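Local atomic coordinates of dimethyladenosine transferase, putative (PDB entry 2H1R), a protein that probably transfers methyl groups from S-adenosyl-L-methionine to adenines of ribosomal RNA, giving N6,N6-dimethyladenosine. Residues Cys270-Ser274 with Ile275-Glu279; Asn210-Arg213 with Ile214-Arg218; Glu79-Lys82 with Arg83-Glu87; Cys174-Arg178 with Ser179-Pro183. One frame throughout, in Å; residues are numbered along the deposited sequence. Where two conformers were deposited one is given.

From the N terminus, contact 3 (79-87) comes first, on the last turns of helix 74-86 and the residue after it, in the Rossmann-like half of the chain. Contact 4 (174-183) follows, turning the end of strand 168-176 into the short strand 181-182; its centre lies about 25 Å from that of contact 3. Contact 2 (210-218) lies in the C-terminal part of helix 205-216, and contact 1 (270-279) is the bend leading into helix 279-291. All four are local turns or helix segments in series; none encloses or crosses another. Contacts 1 and 2 touch, S274 lying against C215 and F216. They sit across the chain's centre from contact 3, their centres about 52 and 48 Å from its own.

Contact 1 of 4, residues Cys270-Ser274 with Ile275-Glu279; sequences CEKRS and INLDE
L277 folds back under the turn and sets its CD2 methyl 3.8 Å from CB of K272, the two side chains crossing at about a right angle. Its CG lies 3.6 Å from the carbonyl oxygen of R273, so the leucine packs on backbone as much as on side chain. CG stands anti to the leucine's own carbonyl carbon (chi1 -58°), which turns both methyls back toward the preceding residues. The same R273 O accepts the N-H of N276 at 2.9 Å, and S274 O accepts that of L277, also at 2.9 Å. Both donors sit well above the planes of the carbonyls they meet, in keeping with a tightly wound 3-10 turn. One water bridges the outer side, accepting from R273 N and from N276 ND2, each at 3.2 Å. It ties the asparagine amide to the backbone N at the start of the turn. Further out, R273 NH2 is hydrogen-bonded to R220 O, while S274 and L277 rest on L223 of helix 223-227 and on F282 of helix 279-291. D278 then occupies the N-cap of that last helix: its OD1 caps a backbone N of the first turn, and D281 OD2 takes the D278 N-H in return. Two overlapping i to i+3 bonds followed directly by an aspartate N-cap make this a 3-10 turn that launches a helix of the C-terminal helical part.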
loop_
_atom_site.group_PDB
_atom_site.type_symbol
_atom_site.label_atom_id
_atom_site.label_comp_id
_atom_site.label_asym_id
_atom_site.label_seq_id
_atom_site.Cartn_x
_atom_site.Cartn_y
_atom_site.Cartn_z
ATOM N N CYS A 270 -1.520 24.136 13.183
ATOM C CA CYS A 270 -1.967 25.204 12.256
ATOM C C CYS A 270 -0.924 25.555 11.207
ATOM O O CYS A 270 -1.263 25.787 10.047
ATOM C CB CYS A 270 -2.279 26.500 13.020
ATOM S SG CYS A 270 -3.643 26.328 14.144
ATOM N N GLU A 271 0.336 25.612 11.639
ATOM C CA GLU A 271 1.438 26.074 10.799
ATOM C C GLU A 271 2.286 24.942 10.223
ATOM O O GLU A 271 3.307 25.218 9.581
ATOM C CB GLU A 271 2.350 27.043 11.600
ATOM C CG GLU A 271 1.720 28.415 11.859
ATOM C CD GLU A 271 1.521 29.220 10.576
ATOM O OE1 GLU A 271 2.463 29.287 9.736
ATOM O OE2 GLU A 271 0.427 29.800 10.399
ATOM N N LYS A 272 1.873 23.678 10.431
ATOM C CA LYS A 272 2.554 22.530 9.822
ATOM C C LYS A 272 2.066 22.272 8.404
ATOM O O LYS A 272 0.920 22.553 8.078
ATOM C CB LYS A 272 2.414 21.265 10.671
ATOM C CG LYS A 272 2.757 21.413 12.160
ATOM C CD LYS A 272 4.233 21.398 12.424
ATOM C CE LYS A 272 4.516 21.343 13.914
ATOM N NZ LYS A 272 4.026 20.073 14.556
ATOM N N ARG A 273 2.944 21.723 7.559
ATOM C CA ARG A 273 2.631 21.417 6.155
ATOM C C ARG A 273 2.614 19.914 5.993
ATOM O O ARG A 273 3.407 19.219 6.625
ATOM C CB ARG A 273 3.692 22.037 5.229
ATOM C CG ARG A 273 3.745 23.566 5.441
ATOM C CD ARG A 273 5.072 24.143 5.055
ATOM N NE ARG A 273 5.185 25.540 5.511
ATOM C CZ ARG A 273 4.707 26.591 4.871
ATOM N NH1 ARG A 273 4.856 27.805 5.395
ATOM N NH2 ARG A 273 4.059 26.463 3.735
ATOM N N SER A 274 1.697 19.401 5.175
ATOM C CA SER A 274 1.466 17.951 5.150
ATOM C C SER A 274 2.695 17.178 4.743
ATOM O O SER A 274 3.000 16.145 5.316
ATOM C CB SER A 274 0.322 17.614 4.203
ATOM O OG SER A 274 -0.834 18.253 4.666
ATOM N N ILE A 275 3.468 17.739 3.809
ATOM C CA ILE A 275 4.726 17.121 3.405
ATOM C C ILE A 275 5.707 16.844 4.536
ATOM O O ILE A 275 6.567 15.968 4.405
ATOM C CB ILE A 275 5.400 17.951 2.266
ATOM C CG1 ILE A 275 6.255 17.021 1.375
ATOM C CG2 ILE A 275 6.144 19.184 2.877
ATOM C CD1 ILE A 275 6.619 17.614 0.088
ATOM N N ASN A 276 5.599 17.575 5.654
ATOM C CA ASN A 276 6.520 17.374 6.806
ATOM C C ASN A 276 5.903 16.529 7.916
ATOM O O ASN A 276 6.508 16.324 8.952
ATOM C CB ASN A 276 6.959 18.745 7.368
ATOM C CG ASN A 276 7.746 19.548 6.334
ATOM O OD1 ASN A 276 8.512 18.957 5.594
ATOM N ND2 ASN A 276 7.523 20.844 6.259
ATOM N N LEU A 277 4.699 16.021 7.673
ATOM C CA LEU A 277 4.023 15.224 8.706
ATOM C C LEU A 277 4.073 13.711 8.405
ATOM O O LEU A 277 4.239 13.268 7.252
ATOM C CB LEU A 277 2.575 15.715 8.932
ATOM C CG LEU A 277 2.344 17.156 9.347
ATOM C CD1 LEU A 277 0.880 17.410 9.271
ATOM C CD2 LEU A 277 2.871 17.498 10.747
ATOM N N ASP A 278 3.979 12.908 9.464
ATOM C CA ASP A 278 4.000 11.470 9.251
ATOM C C ASP A 278 2.684 10.848 9.692
ATOM O O ASP A 278 1.747 11.560 10.099
ATOM C CB ASP A 278 5.196 10.834 9.958
ATOM C CG ASP A 278 5.143 10.983 11.474
ATOM O OD1 ASP A 278 4.042 11.049 12.090
ATOM O OD2 ASP A 278 6.216 11.028 12.089
ATOM N N GLU A 279 2.627 9.516 9.654
ATOM C CA GLU A 279 1.354 8.823 9.884
ATOM C C GLU A 279 0.834 9.067 11.292
ATOM O O GLU A 279 -0.363 9.075 11.500
ATOM C CB GLU A 279 1.485 7.316 9.629
ATOM C CG GLU A 279 2.268 6.586 10.680
ATOM C CD GLU A 279 3.736 6.425 10.316
ATOM O OE1 GLU A 279 4.260 7.271 9.544
ATOM O OE2 GLU A 279 4.361 5.441 10.824
HETATM O O HOH W 1 5.896 21.899 8.754
#

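Contact 2 of 4, residues Asn210-Arg213 with Ile214-Arg218; sequences NLLR and ICFSR
L212 and F216 run alongside each other, one helical turn apart and both extending in one direction from the helix, with the CD2 methyl of the leucine 4.1 Å from CE1 of the ring. The ring also turns its edge to the backbone: CD1 lies 3.5 Å from L212 O, and that oxygen is close to the ring plane. The same carbonyl accepts the N-H of F216 at 2.8 Å, so one oxygen meets both the amide and the ring edge of the phenylalanine. On the neighbouring face L211 and C215 pair up, CD1 against SG at 3.9 Å. L211 reaches the cysteine because its CG stands anti to the backbone N (chi1 170°) and chi2 of 64° swings CD1 along the helix. These are the i to i+4 pairs of the last turns of helix 205-216, in the C-terminal helical part that follows the Rossmann-like methyltransferase domain. L211 and C215 together face F227 of helix 223-227, whereas L212 and C215 meet F282 of helix 279-291; F216 reaches I162 of helix 159-167. I214 lies further round and sets its CG1 3.4 Å from N210 O, the oxygen to which its own N-H is bonded at 3.1 Å. S217 N makes only a weak bond to R213 O, 3.2 Å with an N-H...O angle of 121°. R213 stretches away from all of this, and its NE forms a salt bridge with D209.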
loop_
_atom_site.group_PDB
_atom_site.type_symbol
_atom_site.label_atom_id
_atom_site.label_comp_id
_atom_site.label_asym_id
_atom_site.label_seq_id
_atom_site.Cartn_x
_atom_site.Cartn_y
_atom_site.Cartn_z
ATOM N N ASN A 210 -9.374 9.925 2.567
ATOM C CA ASN A 210 -9.993 11.188 2.149
ATOM C C ASN A 210 -9.386 12.393 2.846
ATOM O O ASN A 210 -9.220 13.460 2.225
ATOM C CB ASN A 210 -11.508 11.180 2.351
ATOM C CG ASN A 210 -12.227 10.345 1.325
ATOM O OD1 ASN A 210 -11.671 9.971 0.290
ATOM N ND2 ASN A 210 -13.482 10.054 1.597
ATOM N N LEU A 211 -9.057 12.222 4.118
ATOM C CA LEU A 211 -8.333 13.262 4.886
ATOM C C LEU A 211 -6.978 13.537 4.221
ATOM O O LEU A 211 -6.588 14.701 4.024
ATOM C CB LEU A 211 -8.121 12.828 6.342
ATOM C CG LEU A 211 -7.172 13.689 7.201
ATOM C CD1 LEU A 211 -7.688 15.127 7.406
ATOM C CD2 LEU A 211 -6.874 13.052 8.560
ATOM N N LEU A 212 -6.268 12.476 3.867
ATOM C CA LEU A 212 -4.990 12.652 3.149
ATOM C C LEU A 212 -5.130 13.333 1.809
ATOM O O LEU A 212 -4.264 14.119 1.448
ATOM C CB LEU A 212 -4.208 11.339 3.002
ATOM C CG LEU A 212 -3.664 10.748 4.319
ATOM C CD1 LEU A 212 -3.037 9.401 3.998
ATOM C CD2 LEU A 212 -2.610 11.595 4.978
ATOM N N ARG A 213 -6.182 13.033 1.056
ATOM C CA ARG A 213 -6.424 13.718 -0.228
ATOM C C ARG A 213 -6.661 15.231 -0.052
ATOM O O ARG A 213 -6.145 16.050 -0.840
ATOM C CB ARG A 213 -7.581 13.066 -0.995
ATOM C CG ARG A 213 -7.179 11.714 -1.607
ATOM C CD ARG A 213 -8.419 11.041 -2.214
ATOM N NE ARG A 213 -8.131 9.749 -2.807
ATOM C CZ ARG A 213 -7.768 9.583 -4.078
ATOM N NH1 ARG A 213 -7.623 10.634 -4.862
ATOM N NH2 ARG A 213 -7.528 8.364 -4.559
ATOM N N ILE A 214 -7.380 15.610 0.996
ATOM C CA ILE A 214 -7.558 17.022 1.294
ATOM C C ILE A 214 -6.218 17.697 1.571
ATOM O O ILE A 214 -5.904 18.745 0.980
ATOM C CB ILE A 214 -8.516 17.254 2.507
ATOM C CG1 ILE A 214 -9.912 16.745 2.184
ATOM C CG2 ILE A 214 -8.610 18.738 2.839
ATOM C CD1 ILE A 214 -10.849 16.760 3.394
ATOM N N CYS A 215 -5.451 17.102 2.467
ATOM C CA CYS A 215 -4.185 17.656 2.922
ATOM C C CYS A 215 -3.103 17.641 1.841
ATOM O O CYS A 215 -2.351 18.613 1.722
ATOM C CB CYS A 215 -3.693 16.900 4.160
ATOM S SG CYS A 215 -4.828 17.151 5.590
ATOM N N PHE A 216 -3.041 16.570 1.052
ATOM C CA PHE A 216 -1.994 16.453 0.028
ATOM C C PHE A 216 -2.312 17.135 -1.270
ATOM O O PHE A 216 -1.493 17.150 -2.152
ATOM C CB PHE A 216 -1.459 15.006 -0.160
ATOM C CG PHE A 216 -0.427 14.615 0.869
ATOM C CD1 PHE A 216 -0.810 14.270 2.148
ATOM C CD2 PHE A 216 0.958 14.641 0.561
ATOM C CE1 PHE A 216 0.129 13.945 3.124
ATOM C CE2 PHE A 216 1.923 14.331 1.537
ATOM C CZ PHE A 216 1.518 13.989 2.817
ATOM N N SER A 217 -3.501 17.729 -1.380
ATOM C CA SER A 217 -3.857 18.516 -2.554
ATOM C C SER A 217 -2.906 19.700 -2.771
ATOM O O SER A 217 -2.665 20.113 -3.906
ATOM C CB SER A 217 -5.275 19.050 -2.449
ATOM O OG SER A 217 -5.483 19.981 -3.495
ATOM N N ARG A 218 -2.425 20.278 -1.676
ATOM C CA ARG A 218 -1.400 21.331 -1.735
ATOM C C ARG A 218 -0.477 20.998 -0.582
ATOM O O ARG A 218 -0.585 21.569 0.486
ATOM C CB ARG A 218 -2.063 22.733 -1.619
ATOM C CG ARG A 218 -3.038 23.006 -2.798
ATOM C CD ARG A 218 -3.753 24.356 -2.818
ATOM N NE ARG A 218 -4.080 24.994 -1.536
ATOM C CZ ARG A 218 -5.296 25.047 -0.990
ATOM N NH1 ARG A 218 -6.323 24.439 -1.577
ATOM N NH2 ARG A 218 -5.483 25.682 0.168
#

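Contact 3 of 4, residues Glu79-Lys82 with Arg83-Glu87; sequences EVKK and RCLYE
R83 presses its CB onto the backbone of the preceding turn, 3.3 Å from both E79 O and V80 O. From there the chain runs fully extended: CG is anti to the backbone N (chi1 -179°), and the later torsions are all close to 180°. On the way the side chain lies against V58 of helix 57-60. This straight reach carries NE to OE2 of E87, where the two form a salt bridge with a hydrogen bond of 3.0 Å and a nearly straight N-H line (168°). The acid oxygen lies in the guanidinium plane, though NE meets it on the syn side from somewhat out of the carboxylate plane. At the tip, NH1 leaves helix 74-86 altogether and donates to N55 OD1 and T53 O, which joins this helix of the beta-alpha-beta unit to the glycine-rich loop after strand 45-49 that carries G50, a predicted S-adenosyl-L-methionine site. The backbone beneath is regular helix, with R83 N bonded to E79 O at 2.9 Å. V80 and C84 form the buried stripe, CG1 to SG at 4.0 Å, and there V80 rests on C51 of that loop. On another side K81 curls back over L85, bent at three successive torsions, until NZ lies 3.5 Å from the leucine CG. A long ion pair, K82 NZ to E79 OE1 at 3.8 Å, adds a looser link one turn earlier. With E87 pairing with the arginine's charge while N55 and T53 take NH1, the guanidinium plane is fixed, and the held group bridges helix and loop by charge and hydrogen bonds together.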
loop_
_atom_site.group_PDB
_atom_site.type_symbol
_atom_site.label_atom_id
_atom_site.label_comp_id
_atom_site.label_asym_id
_atom_site.label_seq_id
_atom_site.Cartn_x
_atom_site.Cartn_y
_atom_site.Cartn_z
ATOM N N GLU A 79 3.286 -24.373 -19.181
ATOM C CA GLU A 79 4.707 -24.745 -19.171
ATOM C C GLU A 79 5.284 -24.797 -17.735
ATOM O O GLU A 79 6.058 -25.693 -17.401
ATOM C CB GLU A 79 5.545 -23.823 -20.065
ATOM C CG GLU A 79 5.560 -24.220 -21.545
ATOM C CD GLU A 79 6.041 -25.657 -21.781
ATOM O OE1 GLU A 79 5.217 -26.474 -22.268
ATOM O OE2 GLU A 79 7.226 -25.976 -21.489
ATOM N N VAL A 80 4.904 -23.824 -16.907
ATOM C CA VAL A 80 5.368 -23.764 -15.515
ATOM C C VAL A 80 4.822 -24.961 -14.735
ATOM O O VAL A 80 5.556 -25.631 -14.015
ATOM C CB VAL A 80 4.909 -22.452 -14.846
ATOM C CG1 VAL A 80 5.281 -22.426 -13.366
ATOM C CG2 VAL A 80 5.542 -21.267 -15.547
ATOM N N LYS A 81 3.527 -25.211 -14.886
ATOM C CA LYS A 81 2.882 -26.411 -14.346
ATOM C C LYS A 81 3.640 -27.683 -14.719
ATOM O O LYS A 81 4.011 -28.446 -13.843
ATOM C CB LYS A 81 1.442 -26.490 -14.833
ATOM C CG LYS A 81 0.403 -26.310 -13.733
ATOM C CD LYS A 81 -0.091 -27.685 -13.201
ATOM C CE LYS A 81 0.367 -28.016 -11.753
ATOM N NZ LYS A 81 1.860 -28.251 -11.606
ATOM N N LYS A 82 3.907 -27.889 -16.009
ATOM C CA LYS A 82 4.709 -29.046 -16.459
ATOM C C LYS A 82 6.077 -29.089 -15.820
ATOM O O LYS A 82 6.551 -30.160 -15.397
ATOM C CB LYS A 82 4.875 -29.049 -17.981
ATOM C CG LYS A 82 3.615 -29.500 -18.696
ATOM C CD LYS A 82 3.689 -29.232 -20.198
ATOM C CE LYS A 82 2.323 -29.467 -20.828
ATOM N NZ LYS A 82 2.261 -28.859 -22.196
ATOM N N ARG A 83 6.719 -27.929 -15.758
ATOM C CA ARG A 83 8.041 -27.817 -15.177
ATOM C C ARG A 83 8.061 -28.242 -13.712
ATOM O O ARG A 83 8.915 -29.022 -13.296
ATOM C CB ARG A 83 8.542 -26.380 -15.284
ATOM C CG ARG A 83 9.925 -26.214 -14.725
ATOM C CD ARG A 83 10.345 -24.780 -14.707
ATOM N NE ARG A 83 11.680 -24.697 -14.144
ATOM C CZ ARG A 83 12.397 -23.595 -14.111
ATOM N NH1 ARG A 83 11.909 -22.471 -14.615
ATOM N NH2 ARG A 83 13.605 -23.631 -13.559
ATOM N N CYS A 84 7.129 -27.703 -12.936
ATOM C CA CYS A 84 7.086 -27.979 -11.497
ATOM C C CYS A 84 6.787 -29.472 -11.220
ATOM O O CYS A 84 7.450 -30.090 -10.390
ATOM C CB CYS A 84 6.089 -27.041 -10.827
ATOM S SG CYS A 84 6.656 -25.267 -10.916
ATOM N N LEU A 85 5.814 -30.028 -11.936
ATOM C CA LEU A 85 5.492 -31.461 -11.865
ATOM C C LEU A 85 6.734 -32.291 -12.146
ATOM O O LEU A 85 7.093 -33.169 -11.359
ATOM C CB LEU A 85 4.376 -31.817 -12.852
ATOM C CG LEU A 85 2.937 -31.430 -12.480
ATOM C CD1 LEU A 85 1.989 -31.548 -13.661
ATOM C CD2 LEU A 85 2.434 -32.299 -11.309
ATOM N N TYR A 86 7.416 -31.967 -13.247
ATOM C CA TYR A 86 8.662 -32.632 -13.650
ATOM C C TYR A 86 9.736 -32.648 -12.581
ATOM O O TYR A 86 10.492 -33.646 -12.443
ATOM C CB TYR A 86 9.241 -31.982 -14.915
ATOM C CG TYR A 86 10.441 -32.722 -15.462
ATOM C CD1 TYR A 86 10.270 -33.870 -16.232
ATOM C CD2 TYR A 86 11.742 -32.291 -15.191
ATOM C CE1 TYR A 86 11.373 -34.576 -16.731
ATOM C CE2 TYR A 86 12.855 -32.984 -15.690
ATOM C CZ TYR A 86 12.655 -34.127 -16.464
ATOM O OH TYR A 86 13.733 -34.829 -16.981
ATOM N N GLU A 87 9.859 -31.543 -11.851
ATOM C CA GLU A 87 10.869 -31.474 -10.806
ATOM C C GLU A 87 10.392 -32.096 -9.489
ATOM O O GLU A 87 11.118 -32.082 -8.505
ATOM C CB GLU A 87 11.363 -30.033 -10.604
ATOM C CG GLU A 87 11.963 -29.442 -11.890
ATOM C CD GLU A 87 12.415 -27.997 -11.752
ATOM O OE1 GLU A 87 12.709 -27.565 -10.608
ATOM O OE2 GLU A 87 12.504 -27.301 -12.807
#

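Contact 4 of 4, residues Cys174-Arg178 with Ser179-Pro183; sequences CNVNR and SSFNP
An Asx turn on N177 ends strand 168-176, an edge strand of the Rossmann-like sheet, and starts a short 3-10 segment leading to strand 181-182. The asparagine OD1 accepts twice from S179. The hydroxyl OG donates at 2.8 Å, in the carbonyl plane and on a lone pair; the backbone N donates at 3.1 Å from well above that plane. With CG anti to the backbone N (chi1 -169°), the amide leans forward over the turn and its oxygen is gripped by both donors. Two backbone bonds wind the chain beneath it, S180 N to N177 O at 3.0 Å and F181 N to R178 O at 3.1 Å. On the inner side the F181 ring crosses V176 at about a right angle, and CE2 packs tightly on the CG1 methyl at 3.4 Å. The ring's edge looks toward the R178 carbonyl, with CD2 3.6 Å from its oxygen. A water accepts from N177 N and is also hydrogen-bonded to S180 OG at 3.1 Å; that hydroxyl is held as well by N27. R178 points elsewhere, its NH2 in a salt bridge with D188. V176 and F181 both lean on M139 of strand 135-141. The side chain of F181 comes within about 4 Å of N113, a predicted S-adenosyl-L-methionine site. In relatives such as the Erm methyltransferases the phenylalanine at this point lines the target-adenine pocket, so F181 probably belongs to the active-site wall of this methyltransferase fold.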
loop_
_atom_site.group_PDB
_atom_site.type_symbol
_atom_site.label_atom_id
_atom_site.label_comp_id
_atom_site.label_asym_id
_atom_site.label_seq_id
_atom_site.Cartn_x
_atom_site.Cartn_y
_atom_site.Cartn_z
ATOM N N CYS A 174 16.566 -4.706 -2.570
ATOM C CA CYS A 174 17.672 -4.467 -3.500
ATOM C C CYS A 174 17.259 -3.698 -4.759
ATOM O O CYS A 174 16.066 -3.485 -5.039
ATOM C CB CYS A 174 18.309 -5.799 -3.918
ATOM S SG CYS A 174 17.198 -6.894 -4.866
ATOM N N ASN A 175 18.269 -3.270 -5.514
ATOM C CA ASN A 175 18.071 -2.717 -6.828
ATOM C C ASN A 175 18.085 -3.831 -7.843
ATOM O O ASN A 175 18.730 -4.858 -7.641
ATOM C CB ASN A 175 19.186 -1.734 -7.155
ATOM C CG ASN A 175 19.209 -0.589 -6.200
ATOM O OD1 ASN A 175 18.266 0.181 -6.146
ATOM N ND2 ASN A 175 20.269 -0.485 -5.417
ATOM N N VAL A 176 17.349 -3.644 -8.926
ATOM C CA VAL A 176 17.382 -4.596 -10.018
ATOM C C VAL A 176 17.627 -3.823 -11.304
ATOM O O VAL A 176 16.698 -3.185 -11.835
ATOM C CB VAL A 176 16.048 -5.373 -10.117
ATOM C CG1 VAL A 176 16.113 -6.389 -11.233
ATOM C CG2 VAL A 176 15.724 -6.054 -8.784
ATOM N N ASN A 177 18.854 -3.888 -11.821
ATOM C CA ASN A 177 19.188 -3.206 -13.056
ATOM C C ASN A 177 18.441 -3.774 -14.242
ATOM O O ASN A 177 18.126 -4.971 -14.265
ATOM C CB ASN A 177 20.695 -3.294 -13.321
ATOM C CG ASN A 177 21.148 -2.369 -14.474
ATOM O OD1 ASN A 177 21.527 -2.838 -15.545
ATOM N ND2 ASN A 177 21.083 -1.040 -14.248
ATOM N N ARG A 178 18.187 -2.935 -15.246
ATOM C CA ARG A 178 17.542 -3.395 -16.480
ATOM C C ARG A 178 18.246 -4.600 -17.154
ATOM O O ARG A 178 17.596 -5.393 -17.841
ATOM C CB ARG A 178 17.421 -2.218 -17.471
ATOM C CG ARG A 178 18.783 -1.757 -18.008
ATOM C CD ARG A 178 18.694 -0.397 -18.645
ATOM N NE ARG A 178 18.347 0.665 -17.698
ATOM C CZ ARG A 178 17.831 1.841 -18.068
ATOM N NH1 ARG A 178 17.601 2.105 -19.360
ATOM N NH2 ARG A 178 17.537 2.750 -17.147
ATOM N N SER A 179 19.570 -4.730 -16.984
ATOM C CA SER A 179 20.315 -5.865 -17.633
ATOM C C SER A 179 19.912 -7.234 -17.060
ATOM O O SER A 179 20.196 -8.295 -17.651
ATOM C CB SER A 179 21.819 -5.683 -17.493
ATOM O OG SER A 179 22.150 -5.498 -16.131
ATOM N N SER A 180 19.264 -7.192 -15.889
ATOM C CA SER A 180 18.762 -8.414 -15.208
ATOM C C SER A 180 17.488 -8.967 -15.860
ATOM O O SER A 180 16.970 -9.993 -15.425
ATOM C CB SER A 180 18.508 -8.095 -13.736
ATOM O OG SER A 180 19.747 -8.062 -13.083
ATOM N N PHE A 181 16.990 -8.302 -16.900
ATOM C CA PHE A 181 15.753 -8.744 -17.586
ATOM C C PHE A 181 16.031 -9.246 -19.009
ATOM O O PHE A 181 16.897 -8.705 -19.706
ATOM C CB PHE A 181 14.692 -7.624 -17.595
ATOM C CG PHE A 181 14.258 -7.183 -16.212
ATOM C CD1 PHE A 181 13.168 -7.776 -15.594
ATOM C CD2 PHE A 181 14.958 -6.189 -15.522
ATOM C CE1 PHE A 181 12.764 -7.387 -14.330
ATOM C CE2 PHE A 181 14.572 -5.789 -14.242
ATOM C CZ PHE A 181 13.455 -6.391 -13.644
ATOM N N ASN A 182 15.285 -10.272 -19.422
ATOM C CA ASN A 182 15.323 -10.819 -20.773
ATOM C C ASN A 182 13.979 -10.548 -21.486
ATOM O O ASN A 182 12.937 -11.099 -21.088
ATOM C CB ASN A 182 15.628 -12.324 -20.700
ATOM C CG ASN A 182 15.460 -13.036 -22.049
ATOM O OD1 ASN A 182 15.925 -12.551 -23.088
ATOM N ND2 ASN A 182 14.800 -14.195 -22.033
ATOM N N PRO A 183 13.973 -9.647 -22.484
ATOM C CA PRO A 183 15.059 -8.758 -22.870
ATOM C C PRO A 183 15.052 -7.512 -21.979
ATOM O O PRO A 183 14.037 -7.248 -21.313
ATOM C CB PRO A 183 14.701 -8.386 -24.315
ATOM C CG PRO A 183 13.221 -8.411 -24.349
ATOM C CD PRO A 183 12.776 -9.449 -23.333
HETATM O O HOH W 2 20.818 -6.085 -10.888
#